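Local coordinates for protein gluconate kinase (PDB 3LL3) that binds ATP and probably phosphorylates a sugar or sugar acid such as gluconate or xylulose, at residues A29-K33 / E58-L63. Sequence-based numbering, arbitrary orientation.
Sequences ASVSK and EIIFDL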
ATOM      1  N   ALA A  29      12.770  38.638 -22.977  1.00 37.14           N
ATOM      2  CA  ALA A  29      12.706  38.873 -21.544  1.00 33.84           C
ATOM      3  C   ALA A  29      11.423  38.288 -20.995  1.00 35.12           C
ATOM      4  O   ALA A  29      10.484  38.043 -21.737  1.00 32.88           O
ATOM      5  CB  ALA A  29      12.760  40.361 -21.251  1.00 37.22           C
ATOM      6  N   SER A  30      11.392  38.081 -19.688  1.00 35.53           N
ATOM      7  CA  SER A  30      10.183  37.676 -19.011  1.00 37.32           C
ATOM      8  C   SER A  30      10.213  38.188 -17.576  1.00 39.04           C
ATOM      9  O   SER A  30      11.279  38.311 -16.971  1.00 38.24           O
ATOM     10  CB  SER A  30      10.056  36.158 -19.041  1.00 37.87           C
ATOM     11  OG  SER A  30      11.196  35.565 -18.467  1.00 42.78           O
ATOM     12  N   VAL A  31       9.038  38.504 -17.046  1.00 36.28           N
ATOM     13  CA  VAL A  31       8.901  38.968 -15.676  1.00 38.23           C
ATOM     14  C   VAL A  31       7.650  38.303 -15.102  1.00 39.20           C
ATOM     15  O   VAL A  31       6.661  38.150 -15.812  1.00 39.00           O
ATOM     16  CB  VAL A  31       8.722  40.507 -15.630  1.00 38.00           C
ATOM     17  CG1 VAL A  31       8.379  40.969 -14.226  1.00 41.85           C
ATOM     18  CG2 VAL A  31       9.976  41.219 -16.142  1.00 37.30           C
ATOM     19  N   SER A  32       7.681  37.898 -13.836  1.00 38.04           N
ATOM     20  CA  SER A  32       6.470  37.381 -13.205  1.00 40.76           C
ATOM     21  C   SER A  32       6.271  37.950 -11.797  1.00 44.65           C
ATOM     22  O   SER A  32       7.237  38.359 -11.155  1.00 44.86           O
ATOM     23  CB  SER A  32       6.472  35.850 -13.198  1.00 40.45           C
ATOM     24  OG  SER A  32       7.577  35.354 -12.482  1.00 44.69           O
ATOM     25  N   LYS A  33       5.013  37.999 -11.345  1.00 41.13           N
ATOM     26  CA  LYS A  33       4.660  38.489 -10.008  1.00 43.43           C
ATOM     27  C   LYS A  33       3.515  37.670  -9.404  1.00 44.57           C
ATOM     28  O   LYS A  33       2.531  37.369 -10.086  1.00 41.57           O
ATOM     29  CB  LYS A  33       4.246  39.971 -10.047  1.00 44.75           C
ATOM     30  CG  LYS A  33       5.349  40.950 -10.482  1.00 48.49           C
ATOM     31  CD  LYS A  33       6.670  40.745  -9.708  1.00 53.14           C
ATOM     32  CE  LYS A  33       7.817  41.560 -10.319  1.00 51.98           C
ATOM     33  NZ  LYS A  33       9.159  41.144  -9.810  1.00 57.44           N
ATOM     34  N   GLU A  58       2.017  45.818 -13.625  1.00 36.21           N
ATOM     35  CA  GLU A  58       3.391  45.890 -13.189  1.00 36.70           C
ATOM     36  C   GLU A  58       4.275  45.069 -14.131  1.00 36.57           C
ATOM     37  O   GLU A  58       5.300  45.544 -14.615  1.00 37.80           O
ATOM     38  CB  GLU A  58       3.473  45.359 -11.768  1.00 37.82           C
ATOM     39  CG  GLU A  58       4.594  45.926 -10.946  1.00 47.11           C
ATOM     40  CD  GLU A  58       4.548  45.420  -9.520  1.00 53.81           C
ATOM     41  OE1 GLU A  58       3.428  45.335  -8.960  1.00 51.64           O
ATOM     42  OE2 GLU A  58       5.623  45.107  -8.964  1.00 55.63           O
ATOM     43  N   ILE A  59       3.855  43.844 -14.407  1.00 32.89           N
ATOM     44  CA  ILE A  59       4.567  42.986 -15.340  1.00 34.52           C
ATOM     45  C   ILE A  59       4.721  43.638 -16.712  1.00 34.47           C
ATOM     46  O   ILE A  59       5.830  43.721 -17.242  1.00 33.94           O
ATOM     47  CB  ILE A  59       3.889  41.605 -15.456  1.00 33.98           C
ATOM     48  CG1 ILE A  59       4.132  40.808 -14.173  1.00 31.69           C
ATOM     49  CG2 ILE A  59       4.417  40.839 -16.653  1.00 33.06           C
ATOM     50  CD1 ILE A  59       3.201  39.636 -14.000  1.00 37.27           C
ATOM     51  N   ILE A  60       3.623  44.125 -17.279  1.00 32.26           N
ATOM     52  CA  ILE A  60       3.679  44.732 -18.606  1.00 32.43           C
ATOM     53  C   ILE A  60       4.601  45.954 -18.633  1.00 35.04           C
ATOM     54  O   ILE A  60       5.414  46.118 -19.547  1.00 32.46           O
ATOM     55  CB  ILE A  60       2.289  45.097 -19.109  1.00 33.96           C
ATOM     56  CG1 ILE A  60       1.453  43.824 -19.259  1.00 33.51           C
ATOM     57  CG2 ILE A  60       2.382  45.886 -20.428  1.00 34.58           C
ATOM     58  CD1 ILE A  60      -0.010  44.081 -19.578  1.00 35.77           C
ATOM     59  N   PHE A  61       4.499  46.793 -17.613  1.00 34.18           N
ATOM     60  CA  PHE A  61       5.360  47.963 -17.544  1.00 37.00           C
ATOM     61  C   PHE A  61       6.844  47.567 -17.521  1.00 37.99           C
ATOM     62  O   PHE A  61       7.643  48.096 -18.303  1.00 37.71           O
ATOM     63  CB  PHE A  61       5.003  48.831 -16.337  1.00 36.40           C
ATOM     64  CG  PHE A  61       5.843  50.070 -16.210  1.00 40.74           C
ATOM     65  CD1 PHE A  61       5.739  51.091 -17.138  1.00 41.56           C
ATOM     66  CD2 PHE A  61       6.742  50.213 -15.168  1.00 40.90           C
ATOM     67  CE1 PHE A  61       6.515  52.237 -17.027  1.00 42.86           C
ATOM     68  CE2 PHE A  61       7.513  51.357 -15.053  1.00 41.06           C
ATOM     69  CZ  PHE A  61       7.398  52.365 -15.984  1.00 42.35           C
ATOM     70  N   ASP A  62       7.204  46.635 -16.638  1.00 37.09           N
ATOM     71  CA  ASP A  62       8.592  46.209 -16.503  1.00 37.24           C
ATOM     72  C   ASP A  62       9.160  45.690 -17.820  1.00 38.66           C
ATOM     73  O   ASP A  62      10.312  45.967 -18.168  1.00 38.90           O
ATOM     74  CB  ASP A  62       8.723  45.135 -15.427  1.00 38.62           C
ATOM     75  CG  ASP A  62       8.551  45.689 -14.041  1.00 40.48           C
ATOM     76  OD1 ASP A  62       8.271  46.900 -13.921  1.00 41.34           O
ATOM     77  OD2 ASP A  62       8.702  44.918 -13.072  1.00 42.97           O
ATOM     78  N   LEU A  63       8.347  44.933 -18.549  1.00 36.69           N
ATOM     79  CA  LEU A  63       8.749  44.420 -19.853  1.00 35.68           C
ATOM     80  C   LEU A  63       9.031  45.549 -20.850  1.00 39.58           C
ATOM     81  O   LEU A  63      10.052  45.534 -21.536  1.00 38.17           O
ATOM     82  CB  LEU A  63       7.684  43.466 -20.405  1.00 33.58           C
ATOM     83  CG  LEU A  63       7.589  42.123 -19.670  1.00 34.75           C
ATOM     84  CD1 LEU A  63       6.452  41.259 -20.220  1.00 30.61           C
ATOM     85  CD2 LEU A  63       8.928  41.363 -19.723  1.00 34.98           C
TER
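Residues 58-63 of helix 49-65 lie against residues 29-33 of strand 27-34. The two run nearly antiparallel, at 154°, with axes 8.0 Å apart at closest approach. Side chains alternate along the strand, so A29, V31 and K33 direct CB toward the helix, while S30 and S32 direct theirs away. A29 starts the contact, with its CB 4.2 Å from CD2 of L63. S30 takes part through its backbone, its CA lying 4.0 Å from the same L63 CD2. V31 is the centre. Its CG2 meets L63 CD2 at 3.7 Å and its CG1 meets I59 CG1 at 4.3 Å, so the valine sits between two residues one helical turn apart. V31 CG1 also lies 4.1 Å from D62 OD2. At S32, the CA lies 4.1 Å from I59 CD1. K33 lays its aliphatic chain on I59, with CG 3.9 Å from I59 CG1. K33 NZ lies 5.0 Å from D62 OD2 and 5.4 Å from E58 OE2, near both carboxylates but too far for a salt bridge with either. I59 also touches T16 and M9, and L63 touches L20 and I7, so the helix covers strands 15-22 and 4-11 too. Strand 27-34 is the outermost strand, within the chain, of a mixed sheet and pairs antiparallel with 15-22. With strand 70-78 following the helix, parallel beside 4-11, this β-β-β-α-β order is the ribonuclease H-like core of the actin-like ATPase fold, to which the FGGY N-terminal domain belongs.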